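Local coordinates for protein uncharacterized HTH-type transcriptional regulator HI_0893 (Haemophilus influenzae, PDB 3QKX) that probably binds cis-regulatory DNA as a dimeric transcription factor of the TetR family, through an N-terminal helix-turn-helix domain, at residues Gln12-Thr17 against Glu57-Arg62. Residues are numbered along the deposited sequence; the frame is centred on the assembly and turned at random.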
loop_
_atom_site.group_PDB
_atom_site.type_symbol
_atom_site.label_atom_id
_atom_site.label_comp_id
_atom_site.label_asym_id
_atom_site.label_seq_id
_atom_site.Cartn_x
_atom_site.Cartn_y
_atom_site.Cartn_z
ATOM N N GLN A 12 15.913 -18.782 -10.998
ATOM C CA GLN A 12 17.015 -18.786 -10.038
ATOM C C GLN A 12 17.504 -17.358 -9.796
ATOM O O GLN A 12 17.641 -16.938 -8.665
ATOM C CB GLN A 12 18.156 -19.679 -10.554
ATOM C CG GLN A 12 19.198 -20.071 -9.510
ATOM C CD GLN A 12 20.249 -21.019 -10.079
ATOM O OE1 GLN A 12 19.927 -21.915 -10.849
ATOM N NE2 GLN A 12 21.513 -20.818 -9.696
ATOM N N ILE A 13 17.701 -16.607 -10.871
ATOM C CA ILE A 13 18.146 -15.219 -10.779
ATOM C C ILE A 13 17.035 -14.305 -10.235
ATOM O O ILE A 13 17.305 -13.431 -9.402
ATOM C CB ILE A 13 18.681 -14.700 -12.141
ATOM C CG1 ILE A 13 19.988 -15.435 -12.515
ATOM C CG2 ILE A 13 18.947 -13.211 -12.097
ATOM C CD1 ILE A 13 20.320 -15.443 -14.032
ATOM N N PHE A 14 15.794 -14.521 -10.668
ATOM C CA PHE A 14 14.693 -13.669 -10.215
ATOM C C PHE A 14 14.449 -13.831 -8.709
ATOM O O PHE A 14 14.300 -12.848 -7.997
ATOM C CB PHE A 14 13.395 -13.953 -10.992
ATOM C CG PHE A 14 13.431 -13.552 -12.456
ATOM C CD1 PHE A 14 14.013 -12.358 -12.879
ATOM C CD2 PHE A 14 12.808 -14.353 -13.403
ATOM C CE1 PHE A 14 14.021 -12.012 -14.216
ATOM C CE2 PHE A 14 12.805 -14.005 -14.753
ATOM C CZ PHE A 14 13.403 -12.834 -15.159
ATOM N N SER A 15 14.429 -15.079 -8.248
ATOM C CA SER A 15 14.379 -15.405 -6.827
ATOM C C SER A 15 15.435 -14.645 -6.024
ATOM O O SER A 15 15.157 -14.135 -4.955
ATOM C CB SER A 15 14.578 -16.916 -6.644
ATOM O OG SER A 15 14.855 -17.253 -5.289
ATOM N N ALA A 16 16.653 -14.608 -6.550
ATOM C CA ALA A 16 17.748 -13.890 -5.917
ATOM C C ALA A 16 17.555 -12.387 -5.983
ATOM O O ALA A 16 18.004 -11.690 -5.112
ATOM C CB ALA A 16 19.111 -14.295 -6.577
ATOM N N THR A 17 16.924 -11.891 -7.038
ATOM C CA THR A 17 16.619 -10.468 -7.154
ATOM C C THR A 17 15.713 -10.016 -6.007
ATOM O O THR A 17 15.977 -9.003 -5.367
ATOM C CB THR A 17 15.949 -10.122 -8.503
ATOM O OG1 THR A 17 16.896 -10.246 -9.563
ATOM C CG2 THR A 17 15.390 -8.681 -8.483
ATOM N N GLU A 57 13.142 -5.208 -15.963
ATOM C CA GLU A 57 11.964 -5.300 -16.849
ATOM C C GLU A 57 11.350 -6.693 -16.819
ATOM O O GLU A 57 10.163 -6.842 -16.529
ATOM C CB GLU A 57 12.306 -4.939 -18.310
ATOM C CG GLU A 57 12.576 -3.449 -18.574
ATOM C CD GLU A 57 12.174 -2.995 -19.984
ATOM O OE1 GLU A 57 10.958 -2.964 -20.286
ATOM O OE2 GLU A 57 13.074 -2.639 -20.777
ATOM N N GLN A 58 12.157 -7.704 -17.128
ATOM C CA GLN A 58 11.682 -9.098 -17.154
ATOM C C GLN A 58 11.217 -9.561 -15.768
ATOM O O GLN A 58 10.237 -10.308 -15.659
ATOM C CB GLN A 58 12.760 -10.045 -17.707
ATOM C CG GLN A 58 12.988 -9.913 -19.221
ATOM C CD GLN A 58 14.027 -10.911 -19.766
ATOM O OE1 GLN A 58 14.067 -12.084 -19.359
ATOM N NE2 GLN A 58 14.867 -10.445 -20.699
ATOM N N PHE A 59 11.912 -9.102 -14.724
ATOM C CA PHE A 59 11.533 -9.376 -13.349
ATOM C C PHE A 59 10.131 -8.859 -13.049
ATOM O O PHE A 59 9.323 -9.576 -12.462
ATOM C CB PHE A 59 12.542 -8.735 -12.403
ATOM C CG PHE A 59 12.207 -8.892 -10.938
ATOM C CD1 PHE A 59 12.453 -10.085 -10.277
ATOM C CD2 PHE A 59 11.685 -7.837 -10.220
ATOM C CE1 PHE A 59 12.184 -10.223 -8.918
ATOM C CE2 PHE A 59 11.398 -7.971 -8.867
ATOM C CZ PHE A 59 11.656 -9.171 -8.217
ATOM N N ALA A 60 9.859 -7.617 -13.452
ATOM C CA ALA A 60 8.513 -7.034 -13.358
ATOM C C ALA A 60 7.473 -7.964 -13.954
ATOM O O ALA A 60 6.501 -8.305 -13.289
ATOM C CB ALA A 60 8.459 -5.683 -14.059
ATOM N N HIS A 61 7.707 -8.402 -15.192
ATOM C CA HIS A 61 6.786 -9.314 -15.891
ATOM C C HIS A 61 6.575 -10.608 -15.130
ATOM O O HIS A 61 5.464 -11.123 -15.064
ATOM C CB HIS A 61 7.292 -9.635 -17.307
ATOM C CG HIS A 61 6.918 -8.607 -18.323
ATOM N ND1 HIS A 61 5.626 -8.451 -18.778
ATOM C CD2 HIS A 61 7.663 -7.684 -18.978
ATOM C CE1 HIS A 61 5.589 -7.475 -19.670
ATOM N NE2 HIS A 61 6.813 -6.996 -19.815
ATOM N N ARG A 62 7.657 -11.125 -14.566
ATOM C CA ARG A 62 7.622 -12.330 -13.747
ATOM C C ARG A 62 6.828 -12.086 -12.486
ATOM O O ARG A 62 6.122 -12.979 -12.030
ATOM C CB ARG A 62 9.060 -12.802 -13.443
ATOM C CG ARG A 62 9.225 -13.872 -12.362
ATOM C CD ARG A 62 9.626 -13.255 -11.048
ATOM N NE ARG A 62 10.113 -14.234 -10.085
ATOM C CZ ARG A 62 10.430 -13.944 -8.828
ATOM N NH1 ARG A 62 10.283 -12.706 -8.350
ATOM N NH2 ARG A 62 10.883 -14.899 -8.028
#
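Phe-14 CA and Phe-59 CA approach to 6.2 Å where the first helix of a TetR-type DNA-binding domain, 6-23, meets the long helix 52-72 that follows the predicted helix-turn-helix. The segments cross almost perpendicularly, at -89°, with axes 10.6 Å apart at closest approach. Phe-14 points into this gap: its CG lies anti to the carbonyl carbon (chi1 -68°), and the side chains of Phe-14 and Phe-59 slide past each other in opposite directions, Phe-14 CD1 lying at the edge of the Phe-59 ring, 3.8 Å from Phe-59 CD1. A large flat side chain suits the place, since its far end, CZ, also meets CB of Gln-58 at 3.8 Å, while CB of Arg-62 sits over one ring face. Arg-62 is apolar along its chain, where CG packs on Phe-14 CD2, and charged at its end: the guanidinium forms salt bridges with Glu-11 and Asp-18, tying charge on helix 6-23 to helix 52-72. One guanidinium face rests on Phe-14 CB, 3.4 Å from Arg-62 NE. Thr-17 turns its hydroxyl to its own helix, OG1 donating to Ile-13 O, and its methyl to Phe-59 in a CH-pi contact, CG2 standing 3.6 Å from the Phe-59 ring centroid and 13° off the ring normal.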